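Local coordinates for protein extracellular ligand-binding receptor (Rhodopseudomonas palustris, PDB 4DQD) that probably captures aromatic acids such as 3-phenylpyruvate and related lignin-derived compounds in the periplasm and delivers them to a membrane transporter for uptake, at residues A[219-224]-A[241-246]; A[225-230]-A[281-286]; A[148-153]-A[170-175]. All coordinates share one frame; numbering follows the deposited sequence. Where two conformers were deposited one is given.

Contact 1 (A[219-224]-A[241-246]). With PPY (3-phenylpyruvic acid), chain B.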
loop_
_atom_site.group_PDB
_atom_site.type_symbol
_atom_site.label_atom_id
_atom_site.label_comp_id
_atom_site.label_asym_id
_atom_site.label_seq_id
_atom_site.Cartn_x
_atom_site.Cartn_y
_atom_site.Cartn_z
ATOM N N ALA A 219 -16.510 -11.854 -14.487
ATOM C CA ALA A 219 -15.286 -11.672 -13.716
ATOM C C ALA A 219 -15.308 -10.358 -12.945
ATOM O O ALA A 219 -15.758 -9.328 -13.463
ATOM C CB ALA A 219 -14.076 -11.698 -14.635
ATOM N N ILE A 220 -14.823 -10.398 -11.708
ATOM C CA ILE A 220 -14.645 -9.178 -10.922
ATOM C C ILE A 220 -13.179 -9.026 -10.555
ATOM O O ILE A 220 -12.538 -9.962 -10.072
ATOM C CB ILE A 220 -15.552 -9.158 -9.668
ATOM C CG1 ILE A 220 -17.018 -9.097 -10.094
ATOM C CG2 ILE A 220 -15.201 -7.983 -8.751
ATOM C CD1 ILE A 220 -18.011 -9.239 -8.952
ATOM N N TYR A 221 -12.638 -7.853 -10.838
ATOM C CA TYR A 221 -11.250 -7.549 -10.549
ATOM C C TYR A 221 -11.179 -6.531 -9.436
ATOM O O TYR A 221 -11.998 -5.621 -9.380
ATOM C CB TYR A 221 -10.565 -7.030 -11.808
ATOM C CG TYR A 221 -10.565 -8.092 -12.864
ATOM C CD1 TYR A 221 -9.641 -9.131 -12.814
ATOM C CD2 TYR A 221 -11.514 -8.104 -13.878
ATOM C CE1 TYR A 221 -9.651 -10.146 -13.759
ATOM C CE2 TYR A 221 -11.523 -9.119 -14.835
ATOM C CZ TYR A 221 -10.589 -10.133 -14.762
ATOM O OH TYR A 221 -10.582 -11.153 -15.690
ATOM N N GLN A 222 -10.221 -6.712 -8.533
ATOM C CA GLN A 222 -9.985 -5.751 -7.463
ATOM C C GLN A 222 -8.547 -5.224 -7.546
ATOM O O GLN A 222 -7.897 -5.335 -8.594
ATOM C CB GLN A 222 -10.284 -6.398 -6.096
ATOM C CG GLN A 222 -11.778 -6.756 -5.877
ATOM C CD GLN A 222 -12.497 -5.799 -4.933
ATOM O OE1 GLN A 222 -12.034 -4.692 -4.673
ATOM N NE2 GLN A 222 -13.653 -6.228 -4.429
ATOM N N THR A 223 -8.067 -4.644 -6.444
ATOM C CA THR A 223 -6.709 -4.101 -6.343
ATOM C C THR A 223 -6.011 -4.665 -5.120
ATOM O O THR A 223 -6.635 -5.338 -4.290
ATOM C CB THR A 223 -6.723 -2.576 -6.149
ATOM O OG1 THR A 223 -7.300 -2.258 -4.872
ATOM C CG2 THR A 223 -7.520 -1.896 -7.266
ATOM N N HIS A 224 -4.715 -4.380 -4.996
ATOM C CA HIS A 224 -3.964 -4.835 -3.828
ATOM C C HIS A 224 -4.426 -4.225 -2.498
ATOM O O HIS A 224 -3.959 -4.625 -1.438
ATOM C CB HIS A 224 -2.449 -4.675 -4.029
ATOM C CG HIS A 224 -2.008 -3.269 -4.306
ATOM N ND1 HIS A 224 -0.674 -2.923 -4.396
ATOM C CD2 HIS A 224 -2.706 -2.125 -4.512
ATOM C CE1 HIS A 224 -0.570 -1.629 -4.637
ATOM N NE2 HIS A 224 -1.789 -1.118 -4.712
ATOM N N GLY A 241 -12.549 -16.034 -6.426
ATOM C CA GLY A 241 -12.229 -15.780 -7.818
ATOM C C GLY A 241 -11.788 -14.366 -8.151
ATOM O O GLY A 241 -11.415 -14.093 -9.291
ATOM N N ALA A 242 -11.850 -13.461 -7.178
ATOM C CA ALA A 242 -11.352 -12.105 -7.388
ATOM C C ALA A 242 -9.887 -12.179 -7.783
ATOM O O ALA A 242 -9.133 -12.968 -7.218
ATOM C CB ALA A 242 -11.506 -11.261 -6.125
ATOM N N ILE A 243 -9.499 -11.345 -8.743
ATOM C CA ILE A 243 -8.116 -11.245 -9.209
ATOM C C ILE A 243 -7.644 -9.785 -9.089
ATOM O O ILE A 243 -8.402 -8.847 -9.360
ATOM C CB ILE A 243 -8.022 -11.710 -10.675
ATOM C CG1 ILE A 243 -8.379 -13.195 -10.763
ATOM C CG2 ILE A 243 -6.634 -11.450 -11.252
ATOM C CD1 ILE A 243 -8.594 -13.687 -12.179
ATOM N N PHE A 244 -6.392 -9.596 -8.687
ATOM C CA PHE A 244 -5.818 -8.260 -8.610
ATOM C C PHE A 244 -4.327 -8.345 -8.857
ATOM O O PHE A 244 -3.724 -9.408 -8.702
ATOM C CB PHE A 244 -6.111 -7.592 -7.254
ATOM C CG PHE A 244 -5.559 -8.337 -6.054
ATOM C CD1 PHE A 244 -4.320 -7.999 -5.523
ATOM C CD2 PHE A 244 -6.300 -9.344 -5.440
ATOM C CE1 PHE A 244 -3.817 -8.663 -4.405
ATOM C CE2 PHE A 244 -5.811 -10.010 -4.321
ATOM C CZ PHE A 244 -4.558 -9.676 -3.805
ATOM N N ALA A 245 -3.742 -7.231 -9.270
ATOM C CA ALA A 245 -2.294 -7.125 -9.350
ATOM C C ALA A 245 -1.769 -6.671 -7.991
ATOM O O ALA A 245 -2.212 -5.652 -7.437
ATOM C CB ALA A 245 -1.895 -6.143 -10.438
ATOM N N GLY A 246 -0.835 -7.439 -7.438
ATOM C CA GLY A 246 -0.333 -7.142 -6.107
ATOM C C GLY A 246 1.110 -7.543 -5.898
ATOM O O GLY A 246 1.892 -7.673 -6.850
HETATM C C1 PPY B . -5.767 3.884 -0.045
HETATM O O1 PPY B . -6.781 3.225 0.313
HETATM O O2 PPY B . -5.749 5.109 -0.168
HETATM C C2 PPY B . -4.544 3.167 -0.377
HETATM O O3 PPY B . -3.526 3.819 -0.630
HETATM C C3 PPY B . -4.765 1.701 -0.377
HETATM C "C1'" PPY B . -3.564 0.842 -0.340
HETATM C "C2'" PPY B . -3.481 -0.248 -1.165
HETATM C "C3'" PPY B . -2.282 -1.129 -1.133
HETATM C "C4'" PPY B . -1.261 -0.863 -0.259
HETATM C "C5'" PPY B . -1.376 0.315 0.646
HETATM C "C6'" PPY B . -2.465 1.128 0.616
HETATM O O HOH W 1 -14.178 -13.055 -10.506
HETATM O O HOH W 2 -11.747 -12.369 -11.312
HETATM O O HOH W 3 -5.382 -4.829 -9.638
HETATM O O HOH W 4 -3.814 -3.518 -7.624
#

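Contact 2 (A[225-230]-A[281-286]). With PPY (3-phenylpyruvic acid), chain B.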
loop_
_atom_site.group_PDB
_atom_site.type_symbol
_atom_site.label_atom_id
_atom_site.label_comp_id
_atom_site.label_asym_id
_atom_site.label_seq_id
_atom_site.Cartn_x
_atom_site.Cartn_y
_atom_site.Cartn_z
ATOM N N GLY A 225 -5.370 -3.288 -2.551
ATOM C CA GLY A 225 -6.016 -2.821 -1.340
ATOM C C GLY A 225 -6.835 -3.897 -0.642
ATOM O O GLY A 225 -7.210 -3.722 0.516
ATOM N N VAL A 226 -7.114 -5.001 -1.333
ATOM C CA VAL A 226 -7.940 -6.064 -0.733
ATOM C C VAL A 226 -7.130 -7.247 -0.206
ATOM O O VAL A 226 -7.697 -8.225 0.261
ATOM C CB VAL A 226 -9.038 -6.606 -1.702
ATOM C CG1 VAL A 226 -9.768 -5.440 -2.365
ATOM C CG2 VAL A 226 -8.441 -7.537 -2.753
ATOM N N ALA A 227 -5.806 -7.139 -0.251
ATOM C CA ALA A 227 -4.924 -8.289 -0.035
ATOM C C ALA A 227 -4.797 -8.723 1.426
ATOM O O ALA A 227 -3.753 -9.244 1.844
ATOM C CB ALA A 227 -3.546 -8.004 -0.630
ATOM N N THR A 228 -5.854 -8.488 2.201
ATOM C CA THR A 228 -5.901 -8.909 3.595
ATOM C C THR A 228 -6.887 -10.062 3.761
ATOM O O THR A 228 -7.953 -10.076 3.143
ATOM C CB THR A 228 -6.326 -7.758 4.533
ATOM O OG1 THR A 228 -6.696 -8.299 5.809
ATOM C CG2 THR A 228 -7.503 -6.971 3.953
ATOM N N GLU A 229 -6.541 -11.021 4.611
ATOM C CA GLU A 229 -7.436 -12.138 4.864
ATOM C C GLU A 229 -8.761 -11.688 5.481
ATOM O O GLU A 229 -9.725 -12.437 5.470
ATOM C CB GLU A 229 -6.749 -13.204 5.726
ATOM C CG GLU A 229 -5.817 -14.127 4.935
ATOM C CD GLU A 229 -4.517 -13.455 4.518
ATOM O OE1 GLU A 229 -4.180 -12.385 5.064
ATOM O OE2 GLU A 229 -3.822 -14.006 3.640
ATOM N N GLU A 230 -8.813 -10.466 6.007
ATOM C CA GLU A 230 -10.062 -9.924 6.541
ATOM C C GLU A 230 -11.082 -9.747 5.423
ATOM O O GLU A 230 -12.288 -9.908 5.633
ATOM C CB GLU A 230 -9.818 -8.583 7.233
ATOM C CG GLU A 230 -9.013 -8.683 8.511
ATOM C CD GLU A 230 -8.912 -7.352 9.227
ATOM O OE1 GLU A 230 -9.942 -6.650 9.320
ATOM O OE2 GLU A 230 -7.804 -7.007 9.688
ATOM N N PRO A 281 0.390 -12.164 10.751
ATOM C CA PRO A 281 0.065 -10.841 10.203
ATOM C C PRO A 281 -0.652 -10.912 8.861
ATOM O O PRO A 281 -0.544 -11.908 8.147
ATOM C CB PRO A 281 1.440 -10.229 9.965
ATOM C CG PRO A 281 2.291 -11.430 9.585
ATOM C CD PRO A 281 1.793 -12.542 10.489
ATOM N N THR A 282 -1.376 -9.851 8.520
ATOM C CA THR A 282 -1.794 -9.657 7.140
ATOM C C THR A 282 -0.793 -8.723 6.465
ATOM O O THR A 282 0.060 -8.115 7.116
ATOM C CB THR A 282 -3.195 -9.047 7.047
ATOM O OG1 THR A 282 -3.171 -7.734 7.619
ATOM C CG2 THR A 282 -4.197 -9.906 7.792
ATOM N N ILE A 283 -0.913 -8.595 5.152
ATOM C CA ILE A 283 0.100 -7.891 4.383
ATOM C C ILE A 283 0.341 -6.455 4.830
ATOM O O ILE A 283 1.444 -5.954 4.718
ATOM C CB ILE A 283 -0.246 -7.884 2.885
ATOM C CG1 ILE A 283 0.962 -7.418 2.069
ATOM C CG2 ILE A 283 -1.482 -7.017 2.616
ATOM C CD1 ILE A 283 0.802 -7.643 0.569
ATOM N N PHE A 284 -0.683 -5.777 5.330
ATOM C CA PHE A 284 -0.513 -4.342 5.538
ATOM C C PHE A 284 0.541 -3.989 6.572
ATOM O O PHE A 284 1.163 -2.928 6.492
ATOM C CB PHE A 284 -1.871 -3.663 5.754
ATOM C CG PHE A 284 -2.730 -3.759 4.537
ATOM C CD1 PHE A 284 -3.744 -4.698 4.457
ATOM C CD2 PHE A 284 -2.449 -2.975 3.428
ATOM C CE1 PHE A 284 -4.494 -4.818 3.297
ATOM C CE2 PHE A 284 -3.179 -3.086 2.281
ATOM C CZ PHE A 284 -4.210 -4.014 2.206
ATOM N N GLY A 285 0.775 -4.893 7.519
ATOM C CA GLY A 285 1.818 -4.683 8.505
ATOM C C GLY A 285 3.179 -4.646 7.836
ATOM O O GLY A 285 4.110 -4.007 8.333
ATOM N N VAL A 286 3.300 -5.331 6.699
ATOM C CA VAL A 286 4.602 -5.438 6.046
ATOM C C VAL A 286 4.984 -4.123 5.391
ATOM O O VAL A 286 6.159 -3.885 5.095
ATOM C CB VAL A 286 4.675 -6.622 5.031
ATOM C CG1 VAL A 286 4.398 -6.153 3.600
ATOM C CG2 VAL A 286 6.042 -7.306 5.127
HETATM C C1 PPY B . -5.767 3.884 -0.045
HETATM O O1 PPY B . -6.781 3.225 0.313
HETATM O O2 PPY B . -5.749 5.109 -0.168
HETATM C C2 PPY B . -4.544 3.167 -0.377
HETATM O O3 PPY B . -3.526 3.819 -0.630
HETATM C C3 PPY B . -4.765 1.701 -0.377
HETATM C "C1'" PPY B . -3.564 0.842 -0.340
HETATM C "C2'" PPY B . -3.481 -0.248 -1.165
HETATM C "C3'" PPY B . -2.282 -1.129 -1.133
HETATM C "C4'" PPY B . -1.261 -0.863 -0.259
HETATM C "C5'" PPY B . -1.376 0.315 0.646
HETATM C "C6'" PPY B . -2.465 1.128 0.616
HETATM O O HOH W 5 -2.567 -10.561 3.981
HETATM O O HOH W 6 -5.897 -6.737 7.761
#

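Contact 3 (A[148-153]-A[170-175]). With PPY (3-phenylpyruvic acid), chain B.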
loop_
_atom_site.group_PDB
_atom_site.type_symbol
_atom_site.label_atom_id
_atom_site.label_comp_id
_atom_site.label_asym_id
_atom_site.label_seq_id
_atom_site.Cartn_x
_atom_site.Cartn_y
_atom_site.Cartn_z
ATOM N N TYR A 148 -6.890 7.582 -4.533
ATOM C CA TYR A 148 -6.571 6.165 -4.713
ATOM C C TYR A 148 -7.418 5.581 -5.833
ATOM O O TYR A 148 -6.896 5.011 -6.784
ATOM C CB TYR A 148 -6.788 5.369 -3.427
ATOM C CG TYR A 148 -6.541 3.889 -3.610
ATOM C CD1 TYR A 148 -5.242 3.395 -3.696
ATOM C CD2 TYR A 148 -7.596 2.989 -3.676
ATOM C CE1 TYR A 148 -4.998 2.041 -3.865
ATOM C CE2 TYR A 148 -7.361 1.614 -3.857
ATOM C CZ TYR A 148 -6.049 1.159 -3.929
ATOM O OH TYR A 148 -5.778 -0.186 -4.092
ATOM N N GLY A 149 -8.735 5.737 -5.730
ATOM C CA GLY A 149 -9.609 5.215 -6.769
ATOM C C GLY A 149 -9.311 5.840 -8.117
ATOM O O GLY A 149 -9.194 5.153 -9.129
ATOM N N GLU A 150 -9.176 7.157 -8.129
ATOM C CA GLU A 150 -8.986 7.860 -9.389
ATOM C C GLU A 150 -7.661 7.515 -10.074
ATOM O O GLU A 150 -7.563 7.580 -11.301
ATOM C CB GLU A 150 -9.172 9.367 -9.204
ATOM C CG GLU A 150 -10.636 9.738 -8.929
ATOM C CD GLU A 150 -11.544 9.350 -10.089
ATOM O OE1 GLU A 150 -11.378 9.922 -11.186
ATOM O OE2 GLU A 150 -12.405 8.461 -9.908
ATOM N N GLY A 151 -6.653 7.128 -9.295
ATOM C CA GLY A 151 -5.407 6.635 -9.873
ATOM C C GLY A 151 -5.607 5.385 -10.715
ATOM O O GLY A 151 -4.980 5.217 -11.771
ATOM N N TYR A 152 -6.486 4.493 -10.263
ATOM C CA TYR A 152 -6.838 3.328 -11.063
ATOM C C TYR A 152 -7.667 3.716 -12.260
ATOM O O TYR A 152 -7.395 3.277 -13.379
ATOM C CB TYR A 152 -7.544 2.253 -10.231
ATOM C CG TYR A 152 -6.518 1.436 -9.506
ATOM C CD1 TYR A 152 -5.902 0.362 -10.134
ATOM C CD2 TYR A 152 -6.106 1.782 -8.222
ATOM C CE1 TYR A 152 -4.927 -0.371 -9.491
ATOM C CE2 TYR A 152 -5.118 1.056 -7.567
ATOM C CZ TYR A 152 -4.533 -0.015 -8.212
ATOM O OH TYR A 152 -3.544 -0.732 -7.579
ATOM N N TYR A 153 -8.687 4.538 -12.041
ATOM C CA TYR A 153 -9.543 4.899 -13.157
ATOM C C TYR A 153 -8.763 5.534 -14.297
ATOM O O TYR A 153 -8.922 5.151 -15.457
ATOM C CB TYR A 153 -10.686 5.824 -12.741
ATOM C CG TYR A 153 -11.562 6.142 -13.921
ATOM C CD1 TYR A 153 -12.495 5.224 -14.375
ATOM C CD2 TYR A 153 -11.423 7.337 -14.609
ATOM C CE1 TYR A 153 -13.293 5.501 -15.475
ATOM C CE2 TYR A 153 -12.209 7.623 -15.706
ATOM C CZ TYR A 153 -13.142 6.705 -16.132
ATOM O OH TYR A 153 -13.926 6.996 -17.230
ATOM N N HIS A 170 -18.064 5.075 -14.912
ATOM C CA HIS A 170 -17.134 5.665 -13.965
ATOM C C HIS A 170 -17.919 5.963 -12.697
ATOM O O HIS A 170 -18.206 7.120 -12.388
ATOM C CB HIS A 170 -16.518 6.943 -14.528
ATOM C CG HIS A 170 -15.483 7.558 -13.636
ATOM N ND1 HIS A 170 -14.922 8.792 -13.890
ATOM C CD2 HIS A 170 -14.909 7.112 -12.492
ATOM C CE1 HIS A 170 -14.048 9.080 -12.942
ATOM N NE2 HIS A 170 -14.025 8.080 -12.077
ATOM N N GLU A 171 -18.301 4.908 -11.983
ATOM C CA GLU A 171 -19.031 5.062 -10.724
ATOM C C GLU A 171 -18.060 5.188 -9.555
ATOM O O GLU A 171 -16.954 4.638 -9.578
ATOM C CB GLU A 171 -19.969 3.873 -10.517
ATOM C CG GLU A 171 -21.045 3.758 -11.596
ATOM C CD GLU A 171 -21.984 4.958 -11.613
ATOM O OE1 GLU A 171 -22.503 5.323 -10.538
ATOM O OE2 GLU A 171 -22.206 5.533 -12.701
ATOM N N VAL A 172 -18.465 5.945 -8.539
ATOM C CA VAL A 172 -17.617 6.128 -7.373
ATOM C C VAL A 172 -18.436 5.981 -6.106
ATOM O O VAL A 172 -19.666 6.102 -6.130
ATOM C CB VAL A 172 -16.914 7.512 -7.377
ATOM C CG1 VAL A 172 -16.014 7.642 -8.616
ATOM C CG2 VAL A 172 -17.939 8.640 -7.336
ATOM N N TYR A 173 -17.752 5.685 -5.006
ATOM C CA TYR A 173 -18.371 5.763 -3.686
ATOM C C TYR A 173 -17.380 6.247 -2.651
ATOM O O TYR A 173 -16.177 6.213 -2.887
ATOM C CB TYR A 173 -18.993 4.428 -3.267
ATOM C CG TYR A 173 -18.051 3.277 -2.931
ATOM C CD1 TYR A 173 -18.060 2.710 -1.658
ATOM C CD2 TYR A 173 -17.216 2.712 -3.895
ATOM C CE1 TYR A 173 -17.242 1.630 -1.341
ATOM C CE2 TYR A 173 -16.391 1.622 -3.586
ATOM C CZ TYR A 173 -16.414 1.091 -2.305
ATOM O OH TYR A 173 -15.616 0.006 -1.990
ATOM N N ALA A 174 -17.890 6.711 -1.515
ATOM C CA ALA A 174 -17.032 7.109 -0.395
ATOM C C ALA A 174 -16.824 5.912 0.531
ATOM O O ALA A 174 -17.696 5.043 0.631
ATOM C CB ALA A 174 -17.641 8.285 0.352
ATOM N N ARG A 175 -15.671 5.862 1.195
ATOM C CA ARG A 175 -15.253 4.640 1.894
ATOM C C ARG A 175 -16.251 4.086 2.909
ATOM O O ARG A 175 -16.405 2.875 3.024
ATOM C CB ARG A 175 -13.875 4.808 2.540
ATOM C CG ARG A 175 -12.802 5.206 1.552
ATOM C CD ARG A 175 -11.395 5.067 2.135
ATOM N NE ARG A 175 -10.423 5.564 1.170
ATOM C CZ ARG A 175 -9.241 5.006 0.923
ATOM N NH1 ARG A 175 -8.844 3.917 1.583
ATOM N NH2 ARG A 175 -8.455 5.536 -0.004
HETATM C C1 PPY B . -5.767 3.884 -0.045
HETATM O O1 PPY B . -6.781 3.225 0.313
HETATM O O2 PPY B . -5.749 5.109 -0.168
HETATM C C2 PPY B . -4.544 3.167 -0.377
HETATM O O3 PPY B . -3.526 3.819 -0.630
HETATM C C3 PPY B . -4.765 1.701 -0.377
HETATM C "C1'" PPY B . -3.564 0.842 -0.340
HETATM C "C2'" PPY B . -3.481 -0.248 -1.165
HETATM C "C3'" PPY B . -2.282 -1.129 -1.133
HETATM C "C4'" PPY B . -1.261 -0.863 -0.259
HETATM C "C5'" PPY B . -1.376 0.315 0.646
HETATM C "C6'" PPY B . -2.465 1.128 0.616
HETATM O O HOH W 7 -14.956 9.889 -16.424
#

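Contact 1 (A[219-224]-A[241-246])
Tyr221 and Ile243 make a single backbone bridge between segments that run in nearly the same direction, 28° apart, and beside it Gln222 N donates to Ile243 O at 2.9 Å. This is a sheet edge in one lobe of the periplasmic binding protein fold: strand 219-221 is an edge strand of a four-stranded parallel sheet, and strand 243-246, reached through helix 229-235, belongs to a separate antiparallel sheet. Further along, water stands in for direct pairing, one molecule joining Gln222 O to Ala245 N and another His224 N to Ala245 O. Tyr221 and Ile243 lie side by side, with CD1 of the tyrosine 3.7 Å from CB of the isoleucine. Phe244 turns its CG between its own backbone N and carbonyl carbon (chi1 60°), which brings a ring face under Thr223 O, 3.6 Å from Phe244 CG. On the opposing segment His224 rests its CB 3.9 Å from Gly246 CA. Glu247 at ND1 and Asp120 at NE2 fix the rotation of the imidazole, so that one face meets the phenyl ring of bound 3-phenylpyruvic acid. An alanine in place of His224 would remove that surface and would probably leave both carboxylates without their ring partner and the phenyl group less firmly placed. The closest approach to the ligand is His224 CD2 to its C3', at 3.5 Å.

Contact 2 (A[225-230]-A[281-286])
Phe284 sets the edge of its ring against Thr228 and, at another part of the edge, against bound 3-phenylpyruvic acid, one wall of whose pocket it forms. The van der Waals contacts centre on that ring. Thr228 CB lies 3.7 Å from Phe284 CE1, where the two side chains cross at about a right angle; C4' of the ligand is 3.9 Å from Phe284 CE2. Over the centre of one face sits CG2 of the adjacent Ile283, and the same methyl reaches across to Ala227 O at 3.3 Å and meets Ala227 CB at 4.0 Å. Gly225 contributes its backbone alone: its O approaches Phe284 CZ, while its CA lies 3.6 Å from C2' of the ligand. Beside the ring, Thr228 and Thr282 point the same way, and CG2 of Thr282 packs against Thr228 OG1.

The polar links across the contact are carried by water. One molecule donates to Ala227 O and Glu229 OE1 and accepts from Ile283 N, gripping both backbones; a second accepts from the hydroxyls of Thr228 and Thr282. Thr228 OG1 has a further task as N-cap, accepting from Glu230 N at 3.0 Å. Its chi1 of 165° sets the oxygen opposite the residue's own backbone N, from where it serves both the helix start and the water.

Around this interface, helix 248-251 packs on Ala227 and Ile283, whereas helix 18-27 covers Thr282 and Phe284, and the two segments lead into helices 229-235 and 284-305.

Contact 3 (A[148-153]-A[170-175])
Tyr153 and His170 lie flat on one another in a face-to-face stack, centroids 3.5 Å apart and planes within 5° of parallel. Both side chains extend from their backbones with CG trans to N (chi1 -179° for the tyrosine), which lets the helix and the residue just before strand 171-173 each offer a ring face to the other. Glu150 approaches the same imidazole from its edge: His170 NE2 donates to the syn lone pair of Glu150 OE2 at 2.7 Å, with the oxygen almost in the ring plane. Stack and carboxylate together fix the ring's tilt and rotation, and a water bridges His170 ND1 to Tyr153 OH.

At the other end the ligand joins the segments. Arg175, extended from CG to NE, turns its guanidinium edge to the carboxylate of 3-phenylpyruvic acid, NH2 reaching ligand O2 at 2.7 Å and NH1 binding O1; Asp146 salt-bridges NH2 as well. Tyr148 lays a ring face against the ligand, whose C3 is 3.5 Å above the ring plane, and the hydroxyl of Tyr148 is hydrogen-bonded to Thr223 OG1.

The contact belongs to a beta-alpha-beta unit, pinning helix 147-163 to strand 166-173, an edge strand of the parallel sheet, next to 138-144, whose Tyr141 meets Tyr153 edge-to-face.

How the contacts relate
Followed from the N terminus, the chain first closes contact 3, a short loop within one beta-alpha-beta unit that is complete before the others begin. Contacts 1 and 2 come later and cross: 219-224 runs straight into 225-230, but 241-246 returns to the former before 281-286 reaches the latter. Contact 1 thus ties the far edge of the parallel sheet to the small antiparallel sheet, and contact 2 brings in the start of helix 284-305. The crossing pair touch directly, Phe244 CZ lying 3.7 Å from Ala227 CB, while contacts 1 and 3 also meet where Thr223 CG2 packs on Tyr152 CZ. All three converge on the same bound ligand.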